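Side-chain contacts in putative lipoprotein (Bacteroides ovatus, PDB 3OQQ), which is of unknown function but binds calcium ions and is probably an extracellular, beta-rich lipoprotein: residues S245-K250 with K291-L296; S202-R207 with D317-A322; A358-L363 with V374-T379; Y26-K29 with A34-L37; T126-F131 with D181-G186. All coordinates share one frame; numbering follows the deposited sequence.

Contact 5 is fully buried and contact 1 lies at the surface; contacts 2, 3 and 4 are partly buried. The chemistry follows: contact 1 is a salt bridge between loops with water beside it, whereas contact 5 lays valine and selenomethionine against an arginine and ends at a calcium ion. Contact 2 sets a tyrosine on a helix, and contact 3 gathers three tyrosines. Contact 4, a hairpin end combining a backbone hydrogen bond with tyrosine, serine and leucine packing, touches contact 5, Ala34 O lying 3.3 Å from Thr126 CG2, since strands 36-41 and 122-131 are neighbours. Contacts 1 and 2, with centres 41 Å apart, lie on opposite sides of the chain's centre.

Contact 1: residues S245-K250 with K291-L296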
# COMPACT_ATOMS: atom_id res chain seq x y z
N SER A 245 15.01 11.70 17.78
CA SER A 245 15.71 11.78 19.06
C SER A 245 17.15 11.34 18.78
O SER A 245 17.34 10.45 17.97
CB SER A 245 15.08 10.84 20.09
OG SER A 245 13.78 11.26 20.44
N ASN A 246 18.15 12.02 19.37
CA ASN A 246 19.58 11.74 19.18
C ASN A 246 19.89 11.60 17.66
O ASN A 246 20.49 10.62 17.21
CB ASN A 246 20.01 10.49 20.00
CG ASN A 246 19.45 10.50 21.41
OD1 ASN A 246 19.68 11.42 22.21
ND2 ASN A 246 18.61 9.52 21.72
N ASP A 247 19.45 12.62 16.89
CA ASP A 247 19.59 12.74 15.44
C ASP A 247 21.04 12.97 15.06
O ASP A 247 21.80 13.59 15.80
CB ASP A 247 18.71 13.87 14.87
CG ASP A 247 18.12 13.56 13.50
OD1 ASP A 247 18.59 12.58 12.85
OD2 ASP A 247 17.20 14.29 13.07
N THR A 248 21.41 12.49 13.86
CA THR A 248 22.77 12.55 13.32
C THR A 248 23.12 13.95 12.78
O THR A 248 24.28 14.19 12.40
CB THR A 248 22.93 11.45 12.27
OG1 THR A 248 21.86 11.57 11.33
CG2 THR A 248 22.92 10.07 12.88
N ARG A 249 22.16 14.89 12.76
CA ARG A 249 22.39 16.26 12.32
C ARG A 249 21.64 17.22 13.23
O ARG A 249 20.66 16.84 13.87
CB ARG A 249 22.00 16.44 10.83
CG ARG A 249 20.53 16.78 10.53
CD ARG A 249 20.36 16.97 9.03
NE ARG A 249 19.13 17.68 8.64
CZ ARG A 249 18.76 17.84 7.37
NH1 ARG A 249 19.51 17.34 6.39
NH2 ARG A 249 17.65 18.50 7.07
N LYS A 250 22.11 18.47 13.30
CA LYS A 250 21.49 19.53 14.11
C LYS A 250 20.44 20.27 13.28
O LYS A 250 19.50 20.85 13.85
CB LYS A 250 22.55 20.52 14.65
N LYS A 291 26.24 3.17 6.60
CA LYS A 291 25.56 4.44 6.88
C LYS A 291 24.08 4.23 7.26
O LYS A 291 23.41 5.19 7.65
CB LYS A 291 25.67 5.41 5.67
CG LYS A 291 27.09 5.57 5.09
CD LYS A 291 28.04 6.19 6.09
CE LYS A 291 29.43 6.38 5.55
NZ LYS A 291 30.25 7.17 6.50
N VAL A 292 23.58 2.98 7.17
CA VAL A 292 22.18 2.70 7.52
C VAL A 292 22.00 2.89 9.05
O VAL A 292 22.82 2.42 9.84
CB VAL A 292 21.73 1.29 7.05
CG1 VAL A 292 20.27 1.02 7.41
CG2 VAL A 292 21.96 1.13 5.55
N ARG A 293 20.95 3.62 9.45
CA ARG A 293 20.70 3.91 10.86
C ARG A 293 19.79 2.83 11.41
O ARG A 293 18.62 2.72 11.01
CB ARG A 293 20.11 5.32 11.01
CG ARG A 293 21.02 6.38 10.39
CD ARG A 293 20.33 7.73 10.25
NE ARG A 293 20.05 8.27 11.58
CZ ARG A 293 19.40 9.40 11.81
NH1 ARG A 293 18.95 10.14 10.80
NH2 ARG A 293 19.18 9.79 13.06
N GLU A 294 20.36 2.01 12.30
CA GLU A 294 19.73 0.84 12.90
C GLU A 294 18.55 1.21 13.78
O GLU A 294 18.70 2.05 14.66
CB GLU A 294 20.78 0.03 13.71
CG GLU A 294 21.90 -0.53 12.85
CD GLU A 294 21.47 -1.36 11.65
OE1 GLU A 294 20.52 -2.17 11.79
OE2 GLU A 294 22.12 -1.24 10.59
N GLY A 295 17.41 0.57 13.54
CA GLY A 295 16.18 0.77 14.31
C GLY A 295 15.60 2.17 14.27
O GLY A 295 14.87 2.55 15.18
N LEU A 296 15.93 2.95 13.23
CA LEU A 296 15.49 4.32 13.09
C LEU A 296 13.96 4.37 12.89
O LEU A 296 13.46 3.74 11.96
CB LEU A 296 16.22 5.04 11.92
CG LEU A 296 16.02 6.59 11.88
CD1 LEU A 296 16.72 7.27 13.07
CD2 LEU A 296 16.43 7.18 10.56
O HOH W 1 19.27 8.70 15.52
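Arg293 and Asp247 form a salt bridge between two irregular surface loops. The loop 245-250 joins the antiparallel strands 234-242 and 253-263; the other loop, 291-296, leads into strand 298-307 through a type II beta turn that starts at Arg293. The tight part is the guanidinium. Arg293 NH2 donates to Asp247 OD1 at 2.9 Å, with an N-H...O angle of 145°, and NH1 adds a weak bond to the same oxygen. Carboxylate and guanidinium lie nearly coplanar, their planes 27° apart. Asp247 OD1 is met on its anti side, and the backbone N of Thr248 reaches it from the opposite face of the carboxylate at 3.0 Å. One oxygen is therefore held by both loops, while Asp247 OD2 turns to Arg253 and Asn243.

The guanidinium is also sandwiched. Thr248 OG1 sits 3.2 Å above the centre of one face, but its approach to NH1 is not a hydrogen bond; this hydroxyl pairs with Asp279. Leu296 CD1 covers the other face, offset toward the rim. The side chain of Arg293 gets there by bending at chi3 (67°). Arg293 NE thereby comes to 3.6 Å from Thr248 CG2.

Away from this grip the contact is loose. Backbones stay far apart, the nearest CA atoms, those of Thr248 and Arg293, being 9.2 Å from each other, and Asn246 comes no nearer than its carbonyl. A water fills in on that side: lying in the guanidinium plane, it accepts from Arg293 NH2 at 2.7 Å and donates to Asn246 O.

Contact 2: residues S202-R207 with D317-A322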
# COMPACT_ATOMS: atom_id res chain seq x y z
N SER A 202 -14.90 12.77 -3.74
CA SER A 202 -15.19 13.64 -2.59
C SER A 202 -16.63 13.41 -2.06
O SER A 202 -16.84 13.43 -0.86
CB SER A 202 -14.98 15.12 -2.96
OG SER A 202 -15.83 15.54 -4.01
N GLU A 203 -17.58 13.10 -2.96
CA GLU A 203 -18.99 12.80 -2.67
C GLU A 203 -19.10 11.61 -1.69
O GLU A 203 -20.11 11.50 -1.00
CB GLU A 203 -19.76 12.45 -3.98
CG GLU A 203 -19.91 13.59 -4.98
CD GLU A 203 -18.74 13.94 -5.89
OE1 GLU A 203 -17.63 13.38 -5.69
OE2 GLU A 203 -18.92 14.82 -6.77
N TYR A 204 -18.06 10.75 -1.64
CA TYR A 204 -18.05 9.59 -0.76
C TYR A 204 -17.32 9.82 0.56
O TYR A 204 -17.40 8.97 1.44
CB TYR A 204 -17.39 8.38 -1.48
CG TYR A 204 -17.97 8.00 -2.82
CD1 TYR A 204 -19.34 8.12 -3.08
CD2 TYR A 204 -17.16 7.49 -3.84
CE1 TYR A 204 -19.88 7.73 -4.30
CE2 TYR A 204 -17.70 7.12 -5.07
CZ TYR A 204 -19.06 7.23 -5.29
OH TYR A 204 -19.58 6.85 -6.49
N VAL A 205 -16.56 10.92 0.67
CA VAL A 205 -15.71 11.19 1.83
C VAL A 205 -16.24 12.40 2.59
O VAL A 205 -16.28 13.49 2.06
CB VAL A 205 -14.23 11.39 1.40
CG1 VAL A 205 -13.35 11.70 2.61
CG2 VAL A 205 -13.71 10.17 0.64
N ASP A 206 -16.59 12.18 3.86
CA ASP A 206 -17.14 13.21 4.75
C ASP A 206 -16.01 13.93 5.46
O ASP A 206 -15.89 15.14 5.32
CB ASP A 206 -18.11 12.54 5.76
CG ASP A 206 -18.77 13.44 6.80
OD1 ASP A 206 -18.58 14.68 6.73
OD2 ASP A 206 -19.46 12.91 7.69
N ARG A 207 -15.18 13.18 6.21
CA ARG A 207 -14.08 13.71 7.03
C ARG A 207 -12.76 13.13 6.67
O ARG A 207 -12.65 11.95 6.30
CB ARG A 207 -14.29 13.42 8.55
CG ARG A 207 -15.64 13.80 9.16
CD ARG A 207 -15.81 15.29 9.17
NE ARG A 207 -17.13 15.71 9.61
CZ ARG A 207 -17.36 16.44 10.71
NH1 ARG A 207 -16.35 16.81 11.49
NH2 ARG A 207 -18.59 16.80 11.03
N ASP A 317 -24.53 2.13 -3.18
CA ASP A 317 -23.89 0.91 -3.67
C ASP A 317 -22.59 1.28 -4.34
O ASP A 317 -21.62 0.55 -4.21
CB ASP A 317 -24.82 0.17 -4.65
CG ASP A 317 -26.05 -0.46 -4.01
OD1 ASP A 317 -25.88 -1.25 -3.05
OD2 ASP A 317 -27.17 -0.18 -4.48
N ALA A 318 -22.57 2.46 -5.02
CA ALA A 318 -21.40 3.00 -5.70
C ALA A 318 -20.32 3.41 -4.70
O ALA A 318 -19.14 3.20 -4.97
CB ALA A 318 -21.79 4.20 -6.55
N GLN A 319 -20.74 3.98 -3.54
CA GLN A 319 -19.85 4.43 -2.47
C GLN A 319 -19.13 3.25 -1.80
O GLN A 319 -17.91 3.28 -1.61
CB GLN A 319 -20.66 5.21 -1.42
CG GLN A 319 -19.80 5.77 -0.27
CD GLN A 319 -20.61 6.49 0.76
OE1 GLN A 319 -21.79 6.19 1.00
NE2 GLN A 319 -19.98 7.42 1.46
N LEU A 320 -19.92 2.22 -1.41
CA LEU A 320 -19.43 1.02 -0.75
C LEU A 320 -18.46 0.29 -1.69
O LEU A 320 -17.41 -0.19 -1.24
CB LEU A 320 -20.61 0.14 -0.31
CG LEU A 320 -20.30 -1.23 0.31
CD1 LEU A 320 -19.48 -1.12 1.62
CD2 LEU A 320 -21.60 -2.01 0.56
N ALA A 321 -18.78 0.26 -2.99
CA ALA A 321 -17.94 -0.37 -4.00
C ALA A 321 -16.62 0.43 -4.16
O ALA A 321 -15.57 -0.18 -4.28
CB ALA A 321 -18.68 -0.44 -5.33
N ALA A 322 -16.69 1.78 -4.11
CA ALA A 322 -15.50 2.66 -4.21
C ALA A 322 -14.51 2.40 -3.06
O ALA A 322 -13.31 2.33 -3.31
CB ALA A 322 -15.93 4.11 -4.20
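The backbone of Tyr204, ending a short 3-10 turn before strand 205-215, passes close to helix 314-328, the CA atoms of Tyr204 and Gln319 lying 5.7 Å apart. This is a helix packed on the 3-10 turn that leads into a strand of an antiparallel sheet, and just beyond it Asp206 and Arg207 form a classic beta bulge opposite Ile306.

Tyr204 points at the helix and lays its ring along it. Gln319 CA stands over the ring centre, 3.8 Å from the centroid of Tyr204 and 14° off the normal, in a CH-pi contact. Ala322 CB touches the ring at Tyr204 CE2 from an oblique direction, at 3.6 Å, and the methyl of Ala318 meets the phenol end, its CB being 3.5 Å from Tyr204 OH.

The two side chains run antiparallel to one another. With CG anti to its own backbone N (chi1 -178°) and the chain extended beyond, Gln319 runs alongside CB and CD1 of the tyrosine back toward the strand. Its amide nitrogen also donates to Lys308 O, so it ties the helix to two backbone carbonyls, and the weakly bonded Arg316 approaches its OE1.

The bond across the contact is Gln319 NE2 to Tyr204 O, 3.0 Å long with an N-H...O angle of 149°; the acceptor lies in the amide plane, while the donor is tilted from the carbonyl plane.

Contact 3: residues A358-L363 with V374-T379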
# COMPACT_ATOMS: atom_id res chain seq x y z
N ALA A 358 -1.11 17.04 -18.40
CA ALA A 358 -0.65 17.86 -19.53
C ALA A 358 0.87 17.79 -19.67
O ALA A 358 1.36 17.60 -20.80
CB ALA A 358 -1.12 19.32 -19.37
N GLU A 359 1.61 17.90 -18.54
CA GLU A 359 3.07 17.83 -18.53
C GLU A 359 3.55 16.46 -19.01
O GLU A 359 4.49 16.40 -19.78
CB GLU A 359 3.62 18.08 -17.13
CG GLU A 359 3.87 19.55 -16.80
CD GLU A 359 4.10 19.78 -15.32
OE1 GLU A 359 5.24 19.51 -14.85
OE2 GLU A 359 3.14 20.16 -14.61
N TYR A 360 2.88 15.37 -18.54
CA TYR A 360 3.22 13.99 -18.90
C TYR A 360 3.17 13.83 -20.40
O TYR A 360 4.12 13.30 -20.98
CB TYR A 360 2.30 12.97 -18.21
CG TYR A 360 2.52 11.53 -18.65
CD1 TYR A 360 3.46 10.72 -18.02
CD2 TYR A 360 1.80 10.99 -19.71
CE1 TYR A 360 3.65 9.40 -18.41
CE2 TYR A 360 2.01 9.68 -20.13
CZ TYR A 360 2.94 8.88 -19.47
OH TYR A 360 3.15 7.59 -19.87
N GLU A 361 2.06 14.27 -21.01
CA GLU A 361 1.82 14.19 -22.45
C GLU A 361 2.85 14.99 -23.24
O GLU A 361 3.35 14.49 -24.24
CB GLU A 361 0.39 14.65 -22.79
CG GLU A 361 -0.61 13.57 -22.41
CD GLU A 361 -2.09 13.85 -22.56
OE1 GLU A 361 -2.45 14.97 -22.99
OE2 GLU A 361 -2.89 12.95 -22.22
N ALA A 362 3.21 16.20 -22.78
CA ALA A 362 4.20 17.05 -23.45
C ALA A 362 5.61 16.43 -23.41
O ALA A 362 6.34 16.52 -24.38
CB ALA A 362 4.22 18.44 -22.81
N LEU A 363 5.95 15.78 -22.28
CA LEU A 363 7.22 15.13 -22.01
C LEU A 363 7.42 13.87 -22.84
O LEU A 363 8.50 13.67 -23.41
CB LEU A 363 7.28 14.77 -20.52
CG LEU A 363 8.63 14.82 -19.85
CD1 LEU A 363 8.50 15.37 -18.45
CD2 LEU A 363 9.25 13.45 -19.76
N VAL A 374 1.12 2.59 -23.32
CA VAL A 374 1.19 2.18 -21.91
C VAL A 374 1.81 3.32 -21.08
O VAL A 374 2.88 3.83 -21.45
CB VAL A 374 1.98 0.86 -21.75
CG1 VAL A 374 2.09 0.44 -20.28
CG2 VAL A 374 1.37 -0.28 -22.59
N TYR A 375 1.15 3.70 -19.97
CA TYR A 375 1.71 4.75 -19.08
C TYR A 375 3.03 4.31 -18.44
O TYR A 375 3.13 3.16 -18.01
CB TYR A 375 0.74 5.10 -17.95
CG TYR A 375 -0.50 5.85 -18.36
CD1 TYR A 375 -0.42 7.14 -18.89
CD2 TYR A 375 -1.77 5.34 -18.10
CE1 TYR A 375 -1.56 7.86 -19.23
CE2 TYR A 375 -2.92 6.06 -18.41
CZ TYR A 375 -2.81 7.33 -18.95
OH TYR A 375 -3.95 8.04 -19.24
N TYR A 376 4.00 5.24 -18.33
CA TYR A 376 5.29 5.05 -17.67
C TYR A 376 5.99 3.70 -18.00
O TYR A 376 6.39 2.95 -17.11
CB TYR A 376 5.09 5.21 -16.15
CG TYR A 376 4.72 6.62 -15.75
CD1 TYR A 376 5.68 7.62 -15.67
CD2 TYR A 376 3.40 6.95 -15.44
CE1 TYR A 376 5.34 8.92 -15.29
CE2 TYR A 376 3.04 8.25 -15.07
CZ TYR A 376 4.02 9.23 -14.99
OH TYR A 376 3.66 10.50 -14.59
N SER A 377 6.18 3.42 -19.29
CA SER A 377 6.84 2.16 -19.67
C SER A 377 7.65 2.33 -20.90
O SER A 377 7.15 2.96 -21.84
CB SER A 377 5.79 1.08 -19.89
OG SER A 377 6.40 -0.18 -20.11
N ASN A 378 8.89 1.76 -20.95
CA ASN A 378 9.68 1.87 -22.18
C ASN A 378 9.06 0.94 -23.25
O ASN A 378 8.09 0.23 -22.95
CB ASN A 378 11.20 1.65 -21.95
CG ASN A 378 11.70 0.23 -21.78
OD1 ASN A 378 10.95 -0.75 -21.82
ND2 ASN A 378 12.99 0.10 -21.51
N THR A 379 9.58 0.96 -24.49
CA THR A 379 9.00 0.18 -25.59
C THR A 379 9.13 -1.35 -25.40
O THR A 379 8.45 -2.12 -26.10
CB THR A 379 9.61 0.61 -26.94
OG1 THR A 379 11.02 0.46 -26.86
CG2 THR A 379 9.26 2.04 -27.30
O HOH W 2 2.58 7.13 -22.34
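An aromatic cluster of three tyrosines joins helix 357-364 to the loop that follows it, at a partly buried place near the periphery of the chain. Tyr360 carries the contact from the helix, and Tyr375 and Tyr376 receive it. The backbones remain well separated, so the tyrosine ring bridges the interval: its CG lies anti to the backbone N (chi1 174°), which sends the phenol out to the loop.

At the tip, Tyr360 OH accepts from the backbone N of Tyr376, a bond of 2.9 Å and nearly straight at 164°. The same Tyr360 OH lies 2.6 Å from a water O, so the hydroxyl has a water as well as the amide beside it; from the water to Val374 O there is only a long, weak bond.

The ring meets two neighbours in different ways. Tyr360 CE1 stands over the centre of the Tyr376 ring, 3.4 Å above its plane; the two planes are inclined at 55°. Tyr375 instead turns its edge toward the face of Tyr360 in an offset edge-to-face pair with centroids 5.7 Å apart, and Tyr375 CD1 comes to 3.7 Å from Tyr360 CE2. Both loop rings, from consecutive residues, lie on the same side of the Tyr360 plane.

The cluster extends further into the fold. Trp135 meets the rings of Tyr360 and Tyr376, and His346, on the outermost strand 343-346 of the six-stranded sheet, meets Tyr376. Tyr376 OH bonds to Glu344 O of that strand, so the helix and the loop after it are both linked, through these rings, to the sheet edge.

Contact 4: residues Y26-K29 with A34-L37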
# COMPACT_ATOMS: atom_id res chain seq x y z
N TYR A 26 -6.16 -15.14 6.95
CA TYR A 26 -4.75 -14.81 6.66
C TYR A 26 -4.25 -15.54 5.41
O TYR A 26 -4.73 -16.63 5.11
CB TYR A 26 -3.85 -15.23 7.86
CG TYR A 26 -4.25 -14.62 9.19
CD1 TYR A 26 -5.24 -15.20 9.98
CD2 TYR A 26 -3.61 -13.48 9.67
CE1 TYR A 26 -5.64 -14.61 11.18
CE2 TYR A 26 -4.01 -12.88 10.87
CZ TYR A 26 -5.01 -13.46 11.63
OH TYR A 26 -5.37 -12.90 12.83
N SER A 27 -3.26 -14.97 4.71
CA SER A 27 -2.66 -15.64 3.54
C SER A 27 -1.52 -16.59 3.98
O SER A 27 -0.96 -17.30 3.15
CB SER A 27 -2.13 -14.60 2.55
OG SER A 27 -1.14 -13.79 3.18
N ASP A 28 -1.18 -16.59 5.29
CA ASP A 28 -0.11 -17.41 5.89
C ASP A 28 -0.57 -18.14 7.14
O ASP A 28 -1.37 -17.58 7.89
CB ASP A 28 1.08 -16.49 6.31
CG ASP A 28 1.82 -15.75 5.21
OD1 ASP A 28 1.17 -14.99 4.46
OD2 ASP A 28 3.06 -15.85 5.16
N LYS A 29 -0.02 -19.36 7.40
CA LYS A 29 -0.26 -20.19 8.59
C LYS A 29 -0.02 -19.36 9.85
O LYS A 29 -0.70 -19.53 10.87
CB LYS A 29 0.69 -21.41 8.60
CG LYS A 29 0.25 -22.57 7.73
CD LYS A 29 1.40 -23.54 7.46
CE LYS A 29 1.01 -24.60 6.46
NZ LYS A 29 2.11 -25.58 6.25
N ALA A 34 0.46 -8.61 9.20
CA ALA A 34 0.82 -8.36 7.81
C ALA A 34 0.08 -9.29 6.84
O ALA A 34 -0.32 -8.86 5.76
CB ALA A 34 2.32 -8.53 7.63
N SER A 35 -0.11 -10.57 7.25
CA SER A 35 -0.74 -11.58 6.40
C SER A 35 -2.28 -11.58 6.49
O SER A 35 -2.91 -12.29 5.72
CB SER A 35 -0.17 -12.97 6.72
OG SER A 35 -0.80 -13.57 7.84
N LEU A 36 -2.88 -10.76 7.41
CA LEU A 36 -4.35 -10.65 7.50
C LEU A 36 -4.90 -10.07 6.20
O LEU A 36 -4.40 -9.04 5.71
CB LEU A 36 -4.76 -9.78 8.69
CG LEU A 36 -6.22 -9.87 9.12
CD1 LEU A 36 -6.32 -9.93 10.60
CD2 LEU A 36 -7.00 -8.65 8.62
N LEU A 37 -5.89 -10.74 5.63
CA LEU A 37 -6.57 -10.32 4.40
C LEU A 37 -7.91 -9.67 4.72
O LEU A 37 -8.26 -8.65 4.15
CB LEU A 37 -6.79 -11.53 3.50
CG LEU A 37 -5.54 -12.27 3.04
CD1 LEU A 37 -5.92 -13.59 2.46
CD2 LEU A 37 -4.74 -11.43 2.03
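Tyr26 and Leu36 face each other as an antiparallel non-hydrogen-bonded pair, their CA atoms 4.3 Å apart, where strand 23-26 returns as strand 36-41 in a beta hairpin. The side chain of Tyr26 shows the packing atom by atom. Its CB lies 3.5 Å from Ser35 OG, and CD2 is slightly closer to that hydroxyl, which sits at the edge of the ring near its plane. Farther out, CE2 of Tyr26 meets CD1 of Leu36 at 3.8 Å, and this same methyl accompanies the ring through CZ to OH. The ring thus starts against a polar atom and ends along a leucine, on the side of the sheet that Tyr26 and Leu36 share.

Beyond the pair the chains are joined by Ser27 N donating to Ser35 O, 2.9 Å with an angle of 159°. Tyr26 CA also approaches Ser35 O, in a CA-H...O contact of 3.3 Å. Leu37 turns the other way: its CD1 lies against the backbone at Ser27 N, and strands 46-54 and 59-65 cover it.

At the turn end, Ser27 OG donates to Asp28 OD1 at 2.9 Å, and that carboxylate oxygen rests against Ser35 CB. Ser35 OG itself bonds to Ser32 O within the turn. The chemistry implies a hairpin end in which serine hydroxyls bond within their own loop, while backbone N-H to carbonyl pairing and apolar packing join the two arms.

Contact 5: residues T126-F131 with D181-G186; sequences TGVVMF and DVRAVG. With CA (calcium ion), chain B.
Arg183 is bent at chi2 (129°) and chi3 (59°), and this folded path lifts its guanidinium toward strand 122-131, where Val128, with CG1 between the backbone N and the carbonyl carbon (chi1 67°), has CG2 anti to the N and presents that methyl to it. The two side chains cross at about a right angle. Val128 CG2 sits over one face of the guanidinium, 3.3 Å above the plane and offset toward the rim, with NH2 of Arg183 at 3.4 Å. Met130, a selenomethionine, reaches the same group by an extended chain, its CE methyl coming obliquely to 3.9 Å from Arg183 NH1.

No hydrogen bond crosses between 126-131 and 181-186; their contact is apolar carbon against a flat cation. The charge is answered by other residues: NE forms a salt bridge with Glu153 of strand 150-161, NH1 bonds to His394 and NH2 to Thr392 O. Such a set of partners would fix the rotation of the buried guanidinium, and it probably offsets the cost of burying the charge.

Strand 150-161 lies between the two segments' strands and pairs antiparallel with both, so Arg183 reaches across a neighbouring strand. Arg183 and Ala184 form a classic beta bulge opposite Val151. Past the bulge the chain leaves the strand, and Gly186 O binds a calcium ion at 2.4 Å, with a water on the metal at 2.7 Å. Asp146, Asn148, Asp149 and Glu397 complete this site, an oxygen-rich calcium site at the end of a bulged beta strand.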
# COMPACT_ATOMS: atom_id res chain seq x y z
N THR A 126 -1.49 -4.69 2.35
CA THR A 126 -0.21 -4.06 2.69
C THR A 126 0.86 -4.52 1.69
O THR A 126 0.71 -5.57 1.06
CB THR A 126 0.17 -4.33 4.18
OG1 THR A 126 1.37 -3.62 4.50
CG2 THR A 126 0.33 -5.82 4.52
N GLY A 127 1.89 -3.72 1.52
CA GLY A 127 3.00 -4.02 0.63
C GLY A 127 4.10 -2.99 0.76
O GLY A 127 4.03 -2.09 1.60
N VAL A 128 5.12 -3.12 -0.06
CA VAL A 128 6.23 -2.17 -0.11
C VAL A 128 6.32 -1.68 -1.53
O VAL A 128 6.25 -2.47 -2.47
CB VAL A 128 7.59 -2.69 0.46
CG1 VAL A 128 8.20 -3.80 -0.41
CG2 VAL A 128 8.57 -1.52 0.64
N VAL A 129 6.44 -0.37 -1.69
CA VAL A 129 6.54 0.25 -3.00
C VAL A 129 7.98 0.65 -3.20
O VAL A 129 8.59 1.27 -2.32
CB VAL A 129 5.57 1.43 -3.18
CG1 VAL A 129 5.77 2.08 -4.54
CG2 VAL A 129 4.12 0.98 -3.02
N MSE A 130 8.52 0.27 -4.36
CA MSE A 130 9.90 0.58 -4.70
C MSE A 130 9.95 1.29 -6.01
O MSE A 130 9.54 0.73 -7.01
CB MSE A 130 10.75 -0.70 -4.74
CG MSE A 130 10.86 -1.34 -3.38
SE MSE A 130 12.22 -2.71 -3.40
CE MSE A 130 11.80 -3.46 -1.68
N PHE A 131 10.50 2.51 -6.01
CA PHE A 131 10.57 3.33 -7.22
C PHE A 131 11.96 3.66 -7.65
O PHE A 131 12.85 3.80 -6.82
CB PHE A 131 9.84 4.67 -6.97
CG PHE A 131 8.42 4.67 -7.40
CD1 PHE A 131 8.07 4.77 -8.75
CD2 PHE A 131 7.40 4.60 -6.45
CE1 PHE A 131 6.73 4.79 -9.13
CE2 PHE A 131 6.06 4.59 -6.85
CZ PHE A 131 5.73 4.70 -8.18
N ASP A 181 4.76 4.62 5.13
CA ASP A 181 5.97 4.66 5.95
C ASP A 181 7.21 4.70 5.10
O ASP A 181 7.43 3.76 4.35
CB ASP A 181 6.03 3.44 6.90
CG ASP A 181 4.86 3.35 7.84
OD1 ASP A 181 4.23 4.41 8.12
OD2 ASP A 181 4.53 2.22 8.26
N VAL A 182 8.04 5.76 5.25
CA VAL A 182 9.28 5.91 4.48
C VAL A 182 10.35 4.96 5.01
O VAL A 182 10.86 5.14 6.11
CB VAL A 182 9.82 7.36 4.44
CG1 VAL A 182 11.02 7.46 3.49
CG2 VAL A 182 8.74 8.35 4.05
N ARG A 183 10.75 4.00 4.18
CA ARG A 183 11.77 3.07 4.57
C ARG A 183 13.15 3.57 4.09
O ARG A 183 14.11 3.47 4.84
CB ARG A 183 11.40 1.66 4.06
CG ARG A 183 12.51 0.84 3.52
CD ARG A 183 12.58 -0.54 4.11
NE ARG A 183 11.40 -1.41 3.96
CZ ARG A 183 11.29 -2.38 3.06
NH1 ARG A 183 12.24 -2.56 2.14
NH2 ARG A 183 10.23 -3.19 3.07
N ALA A 184 13.25 4.10 2.88
CA ALA A 184 14.53 4.58 2.35
C ALA A 184 14.32 5.56 1.21
O ALA A 184 13.30 5.49 0.51
CB ALA A 184 15.37 3.39 1.85
N VAL A 185 15.36 6.39 0.95
CA VAL A 185 15.41 7.32 -0.18
C VAL A 185 16.81 7.19 -0.80
O VAL A 185 17.75 7.83 -0.36
CB VAL A 185 15.02 8.79 0.16
CG1 VAL A 185 14.97 9.66 -1.09
CG2 VAL A 185 13.68 8.86 0.90
N GLY A 186 16.93 6.29 -1.79
CA GLY A 186 18.18 6.03 -2.48
C GLY A 186 18.42 6.94 -3.66
O GLY A 186 18.91 6.51 -4.69
CA CA B . 19.38 4.41 -5.65
O HOH W 3 19.84 5.34 -8.12